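PDB 6IUH: ARF GTPase-activating protein GIT1 from Rattus norvegicus, which acts as a GTPase-activating protein for ARF GTPases and, through its C-terminal helical domain, probably docks LD motifs of adaptors such as paxillin. Local coordinates for residues A[71-76]-A[120-125]; A[14-19]-A[54-59]; A[81-86]-A[106-111]. All coordinates share one frame; numbering follows the deposited sequence. Where two conformers were deposited one is given.

Contact 1. Residues A[71-76]-A[120-125]; sequences SSLRLL and KQLVTI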
loop_
_atom_site.group_PDB
_atom_site.type_symbol
_atom_site.label_atom_id
_atom_site.label_comp_id
_atom_site.label_asym_id
_atom_site.label_seq_id
_atom_site.Cartn_x
_atom_site.Cartn_y
_atom_site.Cartn_z
ATOM N N SER A 71 4.157 1.610 14.966
ATOM C CA SER A 71 5.172 1.648 13.917
ATOM C C SER A 71 4.592 1.327 12.545
ATOM O O SER A 71 4.869 2.023 11.566
ATOM C CB SER A 71 6.308 0.669 14.234
ATOM O OG SER A 71 7.289 0.677 13.212
ATOM N N SER A 72 3.793 0.270 12.475
ATOM C CA SER A 72 3.231 -0.161 11.199
ATOM C C SER A 72 2.197 0.834 10.672
ATOM O O SER A 72 2.118 1.071 9.464
ATOM C CB SER A 72 2.616 -1.554 11.331
ATOM O OG SER A 72 3.626 -2.524 11.566
ATOM N N LEU A 73 1.414 1.424 11.571
ATOM C CA LEU A 73 0.448 2.437 11.153
ATOM C C LEU A 73 1.160 3.667 10.616
ATOM O O LEU A 73 0.688 4.303 9.674
ATOM C CB LEU A 73 -0.479 2.824 12.306
ATOM C CG LEU A 73 -1.601 1.827 12.598
ATOM C CD1 LEU A 73 -2.460 2.310 13.755
ATOM C CD2 LEU A 73 -2.446 1.601 11.354
ATOM N N ARG A 74 2.297 4.001 11.214
ATOM C CA ARG A 74 3.085 5.137 10.758
ATOM C C ARG A 74 3.567 4.910 9.329
ATOM O O ARG A 74 3.492 5.809 8.492
ATOM C CB ARG A 74 4.274 5.380 11.687
ATOM C CG ARG A 74 5.038 6.658 11.383
ATOM C CD ARG A 74 6.091 6.944 12.443
ATOM N NE ARG A 74 5.519 7.001 13.785
ATOM C CZ ARG A 74 5.738 6.092 14.729
ATOM N NH1 ARG A 74 6.526 5.055 14.485
ATOM N NH2 ARG A 74 5.173 6.224 15.923
ATOM N N LEU A 75 4.050 3.704 9.052
ATOM C CA LEU A 75 4.527 3.367 7.714
ATOM C C LEU A 75 3.383 3.359 6.707
ATOM O O LEU A 75 3.505 3.901 5.606
ATOM C CB LEU A 75 5.222 2.009 7.728
ATOM C CG LEU A 75 5.800 1.537 6.397
ATOM C CD1 LEU A 75 6.822 2.531 5.880
ATOM C CD2 LEU A 75 6.424 0.157 6.571
ATOM N N LEU A 76 2.276 2.732 7.093
ATOM C CA LEU A 76 1.073 2.673 6.272
ATOM C C LEU A 76 0.578 4.063 5.876
ATOM O O LEU A 76 0.368 4.346 4.697
ATOM C CB LEU A 76 -0.036 1.930 7.016
ATOM C CG LEU A 76 -1.315 1.657 6.229
ATOM C CD1 LEU A 76 -1.091 0.534 5.231
ATOM C CD2 LEU A 76 -2.479 1.336 7.162
ATOM N N LYS A 120 0.738 -5.942 5.666
ATOM C CA LYS A 120 1.137 -7.294 6.047
ATOM C C LYS A 120 1.544 -7.364 7.519
ATOM O O LYS A 120 1.169 -8.297 8.230
ATOM C CB LYS A 120 2.294 -7.783 5.170
ATOM C CG LYS A 120 2.682 -9.236 5.410
ATOM C CD LYS A 120 3.983 -9.583 4.699
ATOM C CE LYS A 120 5.131 -8.732 5.221
ATOM N NZ LYS A 120 6.396 -8.971 4.470
ATOM N N GLN A 121 2.315 -6.379 7.967
ATOM C CA GLN A 121 2.756 -6.335 9.357
ATOM C C GLN A 121 1.559 -6.268 10.296
ATOM O O GLN A 121 1.517 -6.958 11.309
ATOM C CB GLN A 121 3.686 -5.143 9.593
ATOM C CG GLN A 121 5.038 -5.277 8.910
ATOM C CD GLN A 121 5.850 -3.995 8.943
ATOM O OE1 GLN A 121 5.421 -2.984 9.497
ATOM N NE2 GLN A 121 7.031 -4.032 8.340
ATOM N N LEU A 122 0.579 -5.447 9.936
ATOM C CA LEU A 122 -0.630 -5.287 10.736
ATOM C C LEU A 122 -1.450 -6.571 10.793
ATOM O O LEU A 122 -2.045 -6.888 11.827
ATOM C CB LEU A 122 -1.478 -4.142 10.180
ATOM C CG LEU A 122 -0.873 -2.754 10.392
ATOM C CD1 LEU A 122 -1.606 -1.707 9.557
ATOM C CD2 LEU A 122 -0.907 -2.378 11.863
ATOM N N VAL A 123 -1.486 -7.303 9.681
ATOM C CA VAL A 123 -2.151 -8.601 9.646
ATOM C C VAL A 123 -1.474 -9.563 10.616
ATOM O O VAL A 123 -2.139 -10.260 11.385
ATOM C CB VAL A 123 -2.142 -9.215 8.231
ATOM C CG1 VAL A 123 -2.618 -10.662 8.272
ATOM C CG2 VAL A 123 -3.012 -8.398 7.292
ATOM N N THR A 124 -0.146 -9.587 10.574
ATOM C CA THR A 124 0.645 -10.461 11.437
ATOM C C THR A 124 0.451 -10.119 12.911
ATOM O O THR A 124 0.231 -11.007 13.733
ATOM C CB THR A 124 2.145 -10.374 11.093
ATOM O OG1 THR A 124 2.360 -10.858 9.762
ATOM C CG2 THR A 124 2.967 -11.205 12.066
ATOM N N ILE A 125 0.539 -8.832 13.237
ATOM C CA ILE A 125 0.355 -8.366 14.608
ATOM C C ILE A 125 -0.992 -8.803 15.165
ATOM O O ILE A 125 -1.079 -9.328 16.275
ATOM C CB ILE A 125 0.445 -6.832 14.707
ATOM C CG1 ILE A 125 1.857 -6.350 14.378
ATOM C CG2 ILE A 125 0.046 -6.367 16.097
ATOM C CD1 ILE A 125 1.920 -4.866 14.063
#
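Within the four-helix bundle of the GIT1 C-terminal domain, which resembles the focal-adhesion-targeting fold, residues 71-76 of helix 67-87 run antiparallel to residues 120-125 of helix 101-128. The segment axes come within 9.5 Å and enclose an angle of 156°. Polar contact is concentrated at Ser72, whose CA lies nearest that of Leu122. Its hydroxyl sits beside the backbone N and anti to the carbonyl carbon, so that OG reaches 2.8 Å from OE1 of Gln121. The single proton on OG has two acceptors within reach, Gln121 OE1 and Pro68 O one turn back in its own helix, and either may take it. Gln121 brings its carboxamide there on a chain extended beyond CG (chi2 170°), and its CB also passes close to the hydroxyl.

Apolar contact is made mainly by Leu122, whose two branches serve different neighbours. Its CD1 meets CD2 of Leu73 at 3.9 Å and CD2 of Leu76 at 4.0 Å, and the Leu122 side chain crosses both leucines at about a right angle. Leu73 leans in only at its end, since its CB bond runs along the flank of the interface, and Phe60 packs against both Leu73 and Leu122. Leu76 goes on to Ile115 and Ala118 of helix 101-128. On a different face of that helix, Lys120 NZ and Thr124 OG1 form hydrogen bonds to the chain of another protein. The other branch of Leu122, CD2, rests 3.7 Å from the CB of Ser72, while CD1 of Ile125 lies 3.8 Å from Ser72 OG.

Contact 2. Residues A[14-19]-A[54-59]; sequences EDVILK and TEMASL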
loop_
_atom_site.group_PDB
_atom_site.type_symbol
_atom_site.label_atom_id
_atom_site.label_comp_id
_atom_site.label_asym_id
_atom_site.label_seq_id
_atom_site.Cartn_x
_atom_site.Cartn_y
_atom_site.Cartn_z
ATOM N N GLU A 14 -10.669 -11.297 11.188
ATOM C CA GLU A 14 -11.559 -11.271 10.033
ATOM C C GLU A 14 -11.702 -9.857 9.476
ATOM O O GLU A 14 -11.679 -9.658 8.263
ATOM C CB GLU A 14 -12.937 -11.834 10.394
ATOM C CG GLU A 14 -12.972 -13.345 10.601
ATOM C CD GLU A 14 -12.387 -13.780 11.934
ATOM O OE1 GLU A 14 -12.112 -12.905 12.783
ATOM O OE2 GLU A 14 -12.204 -15.000 12.133
ATOM N N ASP A 15 -11.846 -8.879 10.365
ATOM C CA ASP A 15 -11.972 -7.490 9.940
ATOM C C ASP A 15 -10.676 -6.981 9.317
ATOM O O ASP A 15 -10.705 -6.268 8.317
ATOM C CB ASP A 15 -12.374 -6.595 11.112
ATOM C CG ASP A 15 -13.839 -6.737 11.479
ATOM O OD1 ASP A 15 -14.630 -7.175 10.617
ATOM O OD2 ASP A 15 -14.201 -6.406 12.627
ATOM N N VAL A 16 -9.543 -7.347 9.905
ATOM C CA VAL A 16 -8.252 -6.912 9.382
ATOM C C VAL A 16 -8.015 -7.489 7.992
ATOM O O VAL A 16 -7.543 -6.791 7.095
ATOM C CB VAL A 16 -7.094 -7.312 10.316
ATOM C CG1 VAL A 16 -5.755 -6.917 9.712
ATOM C CG2 VAL A 16 -7.269 -6.657 11.667
ATOM N N ILE A 17 -8.361 -8.762 7.814
ATOM C CA ILE A 17 -8.232 -9.411 6.512
ATOM C C ILE A 17 -9.084 -8.711 5.453
ATOM O O ILE A 17 -8.619 -8.467 4.336
ATOM C CB ILE A 17 -8.622 -10.901 6.587
ATOM C CG1 ILE A 17 -7.551 -11.687 7.345
ATOM C CG2 ILE A 17 -8.809 -11.484 5.193
ATOM C CD1 ILE A 17 -7.911 -13.133 7.583
ATOM N N LEU A 18 -10.321 -8.376 5.810
ATOM C CA LEU A 18 -11.229 -7.700 4.885
ATOM C C LEU A 18 -10.667 -6.366 4.400
ATOM O O LEU A 18 -10.668 -6.084 3.201
ATOM C CB LEU A 18 -12.598 -7.478 5.537
ATOM C CG LEU A 18 -13.480 -8.717 5.717
ATOM C CD1 LEU A 18 -14.803 -8.349 6.372
ATOM C CD2 LEU A 18 -13.715 -9.409 4.382
ATOM N N LYS A 19 -10.181 -5.549 5.329
ATOM C CA LYS A 19 -9.646 -4.243 4.966
ATOM C C LYS A 19 -8.308 -4.375 4.243
ATOM O O LYS A 19 -7.988 -3.571 3.369
ATOM C CB LYS A 19 -9.504 -3.355 6.204
ATOM C CG LYS A 19 -10.837 -2.974 6.837
ATOM C CD LYS A 19 -11.733 -2.239 5.854
ATOM C CE LYS A 19 -13.092 -1.930 6.464
ATOM N NZ LYS A 19 -13.856 -3.166 6.793
ATOM N N THR A 54 -7.229 4.363 4.942
ATOM C CA THR A 54 -7.924 5.070 6.017
ATOM C C THR A 54 -8.878 4.144 6.769
ATOM O O THR A 54 -8.958 4.184 8.001
ATOM C CB THR A 54 -8.711 6.283 5.471
ATOM O OG1 THR A 54 -7.803 7.196 4.843
ATOM C CG2 THR A 54 -9.446 6.999 6.592
ATOM N N GLU A 55 -9.593 3.308 6.023
ATOM C CA GLU A 55 -10.537 2.367 6.617
ATOM C C GLU A 55 -9.821 1.279 7.407
ATOM O O GLU A 55 -10.305 0.834 8.444
ATOM C CB GLU A 55 -11.419 1.732 5.541
ATOM C CG GLU A 55 -12.354 2.707 4.841
ATOM C CD GLU A 55 -13.335 2.011 3.915
ATOM O OE1 GLU A 55 -13.335 0.762 3.876
ATOM O OE2 GLU A 55 -14.106 2.712 3.226
ATOM N N MET A 56 -8.669 0.843 6.912
ATOM C CA MET A 56 -7.896 -0.164 7.626
ATOM C C MET A 56 -7.324 0.430 8.909
ATOM O O MET A 56 -7.368 -0.196 9.967
ATOM C CB MET A 56 -6.775 -0.718 6.749
ATOM C CG MET A 56 -5.986 -1.832 7.416
ATOM S SD MET A 56 -4.726 -2.520 6.337
ATOM C CE MET A 56 -3.995 -3.748 7.426
ATOM N N ALA A 57 -6.799 1.647 8.812
ATOM C CA ALA A 57 -6.236 2.324 9.974
ATOM C C ALA A 57 -7.299 2.562 11.046
ATOM O O ALA A 57 -7.005 2.529 12.239
ATOM C CB ALA A 57 -5.594 3.642 9.559
ATOM N N SER A 58 -8.537 2.790 10.615
ATOM C CA SER A 58 -9.626 3.080 11.543
ATOM C C SER A 58 -10.042 1.859 12.366
ATOM O O SER A 58 -10.781 1.987 13.341
ATOM C CB SER A 58 -10.838 3.632 10.786
ATOM O OG SER A 58 -11.399 2.653 9.932
ATOM N N LEU A 59 -9.571 0.678 11.971
ATOM C CA LEU A 59 -9.837 -0.544 12.726
ATOM C C LEU A 59 -9.101 -0.537 14.058
ATOM O O LEU A 59 -9.496 -1.220 15.008
ATOM C CB LEU A 59 -9.420 -1.780 11.928
ATOM C CG LEU A 59 -10.233 -2.167 10.696
ATOM C CD1 LEU A 59 -9.675 -3.453 10.115
ATOM C CD2 LEU A 59 -11.702 -2.325 11.052
#
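Lys19 lies along the surface of residues 54-59, with its aliphatic chain rather than its ammonium group doing most of the touching. CG stands anti to the carbonyl carbon, and bends at chi2 (-59°) and chi4 fold the chain round so that successive carbons meet different partners. CB packs on CB of Met56 at 3.8 Å, at the level where the two backbones come nearest. CG then presses on CD1 of Leu59 at 3.5 Å, the two side chains crossing obliquely. Farther out, Lys19 crosses Glu55 at about a right angle, and Lys19 CE comes 3.7 Å from Glu55 OE1. The charged ends stay apart, with Lys19 NZ 4.9 Å from Glu55 OE1, so the opposite charges may attract without forming a salt bridge.

Leu59, three residues on from Met56, points its CB toward helix 13-35. Its CD1 lodges against the backbone of that helix, 3.5 Å from Asp15 O and close to Val16 CA, as well as touching Lys19. Within 54-59, Ser58 OG donates to the carbonyl O of Glu55 at 2.6 Å, approaching from above the carbonyl plane. Met56 takes the other direction: CG is anti to the backbone N (chi1 -177°) and the chain beyond it is extended, carrying CE past Lys19 to CG1 of Val16 at 4.3 Å.

These residues join the first two helices of an up-and-down four-helix bundle, 13-35 and 42-57, near the chain's N-terminal region, where Pro11 covers Val16 and Leu59. Helix 101-128 takes up the inner side, packing Val123 and Thr126 on Val16, and Ala119 and Leu122 on Met56.

Contact 3. Residues A[81-86]-A[106-111]; sequences YRLQSE and QQVIQC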
loop_
_atom_site.group_PDB
_atom_site.type_symbol
_atom_site.label_atom_id
_atom_site.label_comp_id
_atom_site.label_asym_id
_atom_site.label_seq_id
_atom_site.Cartn_x
_atom_site.Cartn_y
_atom_site.Cartn_z
ATOM N N TYR A 81 0.256 8.699 1.929
ATOM C CA TYR A 81 0.372 10.136 1.706
ATOM C C TYR A 81 1.435 10.431 0.654
ATOM O O TYR A 81 1.229 11.255 -0.240
ATOM C CB TYR A 81 0.709 10.846 3.017
ATOM C CG TYR A 81 0.800 12.350 2.913
ATOM C CD1 TYR A 81 -0.328 13.146 3.058
ATOM C CD2 TYR A 81 2.019 12.976 2.691
ATOM C CE1 TYR A 81 -0.246 14.525 2.971
ATOM C CE2 TYR A 81 2.112 14.351 2.603
ATOM C CZ TYR A 81 0.978 15.119 2.744
ATOM O OH TYR A 81 1.071 16.488 2.658
ATOM N N ARG A 82 2.574 9.755 0.775
ATOM C CA ARG A 82 3.656 9.875 -0.194
ATOM C C ARG A 82 3.190 9.481 -1.598
ATOM O O ARG A 82 3.541 10.134 -2.585
ATOM C CB ARG A 82 4.844 9.013 0.238
ATOM C CG ARG A 82 6.074 9.131 -0.643
ATOM C CD ARG A 82 7.086 8.045 -0.305
ATOM N NE ARG A 82 8.067 7.863 -1.371
ATOM C CZ ARG A 82 8.829 6.783 -1.507
ATOM N NH1 ARG A 82 8.721 5.781 -0.645
ATOM N NH2 ARG A 82 9.696 6.701 -2.509
ATOM N N LEU A 83 2.403 8.411 -1.683
ATOM C CA LEU A 83 1.835 7.968 -2.953
ATOM C C LEU A 83 0.937 9.037 -3.562
ATOM O O LEU A 83 1.038 9.350 -4.749
ATOM C CB LEU A 83 1.041 6.674 -2.768
ATOM C CG LEU A 83 0.325 6.137 -4.009
ATOM C CD1 LEU A 83 1.333 5.745 -5.072
ATOM C CD2 LEU A 83 -0.565 4.953 -3.651
ATOM N N GLN A 84 0.049 9.581 -2.738
ATOM C CA GLN A 84 -0.868 10.628 -3.171
ATOM C C GLN A 84 -0.096 11.818 -3.727
ATOM O O GLN A 84 -0.498 12.421 -4.724
ATOM C CB GLN A 84 -1.759 11.060 -2.007
ATOM C CG GLN A 84 -3.010 11.816 -2.410
ATOM C CD GLN A 84 -3.895 12.130 -1.220
ATOM O OE1 GLN A 84 -3.417 12.599 -0.187
ATOM N NE2 GLN A 84 -5.188 11.861 -1.355
ATOM N N SER A 85 1.018 12.146 -3.077
ATOM C CA SER A 85 1.870 13.245 -3.516
ATOM C C SER A 85 2.465 12.972 -4.890
ATOM O O SER A 85 2.533 13.858 -5.739
ATOM C CB SER A 85 2.994 13.490 -2.508
ATOM O OG SER A 85 2.479 13.908 -1.255
ATOM N N GLU A 86 2.898 11.736 -5.100
ATOM C CA GLU A 86 3.549 11.358 -6.345
ATOM C C GLU A 86 2.581 11.328 -7.523
ATOM O O GLU A 86 2.921 11.756 -8.624
ATOM C CB GLU A 86 4.224 9.994 -6.186
ATOM C CG GLU A 86 5.466 10.031 -5.313
ATOM C CD GLU A 86 6.621 10.750 -5.984
ATOM O OE1 GLU A 86 6.643 10.804 -7.233
ATOM O OE2 GLU A 86 7.506 11.260 -5.266
ATOM N N GLN A 106 8.510 4.461 -10.868
ATOM C CA GLN A 106 9.391 3.936 -9.829
ATOM C C GLN A 106 8.944 4.395 -8.447
ATOM O O GLN A 106 8.802 3.582 -7.534
ATOM C CB GLN A 106 10.840 4.359 -10.076
ATOM C CG GLN A 106 11.487 3.684 -11.281
ATOM C CD GLN A 106 12.749 4.389 -11.736
ATOM O OE1 GLN A 106 13.249 5.287 -11.058
ATOM N NE2 GLN A 106 13.267 3.993 -12.893
ATOM N N GLN A 107 8.710 5.695 -8.301
ATOM C CA GLN A 107 8.325 6.253 -7.010
ATOM C C GLN A 107 6.967 5.722 -6.559
ATOM O O GLN A 107 6.772 5.412 -5.384
ATOM C CB GLN A 107 8.308 7.778 -7.075
ATOM C CG GLN A 107 9.690 8.398 -7.229
ATOM C CD GLN A 107 10.613 8.042 -6.078
ATOM O OE1 GLN A 107 10.242 8.163 -4.910
ATOM N NE2 GLN A 107 11.822 7.595 -6.404
ATOM N N VAL A 108 6.038 5.607 -7.502
ATOM C CA VAL A 108 4.699 5.115 -7.204
ATOM C C VAL A 108 4.730 3.673 -6.682
ATOM O O VAL A 108 4.095 3.358 -5.675
ATOM C CB VAL A 108 3.790 5.213 -8.449
ATOM C CG1 VAL A 108 2.536 4.375 -8.277
ATOM C CG2 VAL A 108 3.435 6.670 -8.723
ATOM N N ILE A 109 5.486 2.805 -7.350
ATOM C CA ILE A 109 5.576 1.409 -6.928
ATOM C C ILE A 109 6.295 1.271 -5.578
ATOM O O ILE A 109 5.947 0.407 -4.772
ATOM C CB ILE A 109 6.283 0.541 -7.997
ATOM C CG1 ILE A 109 5.481 0.563 -9.302
ATOM C CG2 ILE A 109 6.440 -0.896 -7.515
ATOM C CD1 ILE A 109 6.150 -0.163 -10.445
ATOM N N GLN A 110 7.281 2.129 -5.320
ATOM C CA GLN A 110 7.945 2.147 -4.011
ATOM C C GLN A 110 6.938 2.411 -2.889
ATOM O O GLN A 110 6.946 1.735 -1.856
ATOM C CB GLN A 110 9.048 3.209 -3.964
ATOM C CG GLN A 110 10.240 2.948 -4.870
ATOM C CD GLN A 110 11.350 3.956 -4.649
ATOM O OE1 GLN A 110 11.398 4.621 -3.614
ATOM N NE2 GLN A 110 12.250 4.076 -5.619
ATOM N N CYS A 111 6.074 3.397 -3.102
ATOM C CA CYS A 111 5.030 3.731 -2.139
ATOM C C CYS A 111 4.090 2.562 -1.878
ATOM O O CYS A 111 3.783 2.249 -0.727
ATOM C CB CYS A 111 4.228 4.935 -2.624
ATOM S SG CYS A 111 5.184 6.449 -2.707
HETATM O O HOH W 1 8.602 9.870 -3.460
#
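Arg82 spans the gap between helices 67-87 and 101-128, its CG anti to the backbone N and its chain stretched straight as far as NE. The first atoms pass over the thiol of Cys111: CB skirts SG, and CG and CD both lie close to it, CD at 3.5 Å. NE is equally near the sulfur, which sits over one face of the guanidinium, and at the group's edge NE donates to a water. Beyond CZ, NH2 is the working end. It donates to OE1 of Gln107 at 2.9 Å, with an N-H...O angle of 152°, and at the same length to OE1 of Gln110. Both oxygens lie close to the guanidinium plane, whereas seen from each amide the donor stands above the carbonyl plane, since the amides are turned 50° and 70° from the guanidinium.

The two helices are antiparallel neighbours in a four-helix bundle; the axes of segments 81-86 and 106-111 approach to 8.9 Å, and the Arg82 network lies on one flank of a tight apolar seam. In that seam CB of Leu83 meets CB of Cys111 at 3.6 Å, and Leu83 CD1 reaches CG1 of Val108; Leu30 of helix 13-35 touches both Leu83 and Val108.

The water on NE donates to Glu86 OE2, 2.5 Å away, and to Gln107 OE1, which accepts from Arg82 NH2 as well. The water bridges Arg82 NE and the carboxylate of Glu86, whose bent chain lays that group beside CB of Gln107. Gln110 also packs against an aromatic side chain on the chain of another protein.

In the fold
Contacts 1 and 2 adjoin at one end of the four-helix bundle, their centres 11 Å apart. CB of Leu122 in contact 1 lies 3.8 Å from CE of Met56 in contact 2, and Val123 CG2 meets Val16 CG1 at 3.9 Å, so the two form one continuous core. Contact 3 joins the same pair of helices as contact 1, farther along; their centres are 18 Å apart, and in the chain it is nested within the loop that contact 1 closes. Contacts 2 and 3 lie on opposite sides of the chain's centre, about 21 Å apart between centres. Residues of all three contacts, chiefly on helix 101-128, meet the chain of another protein, consistent with LD-motif docking.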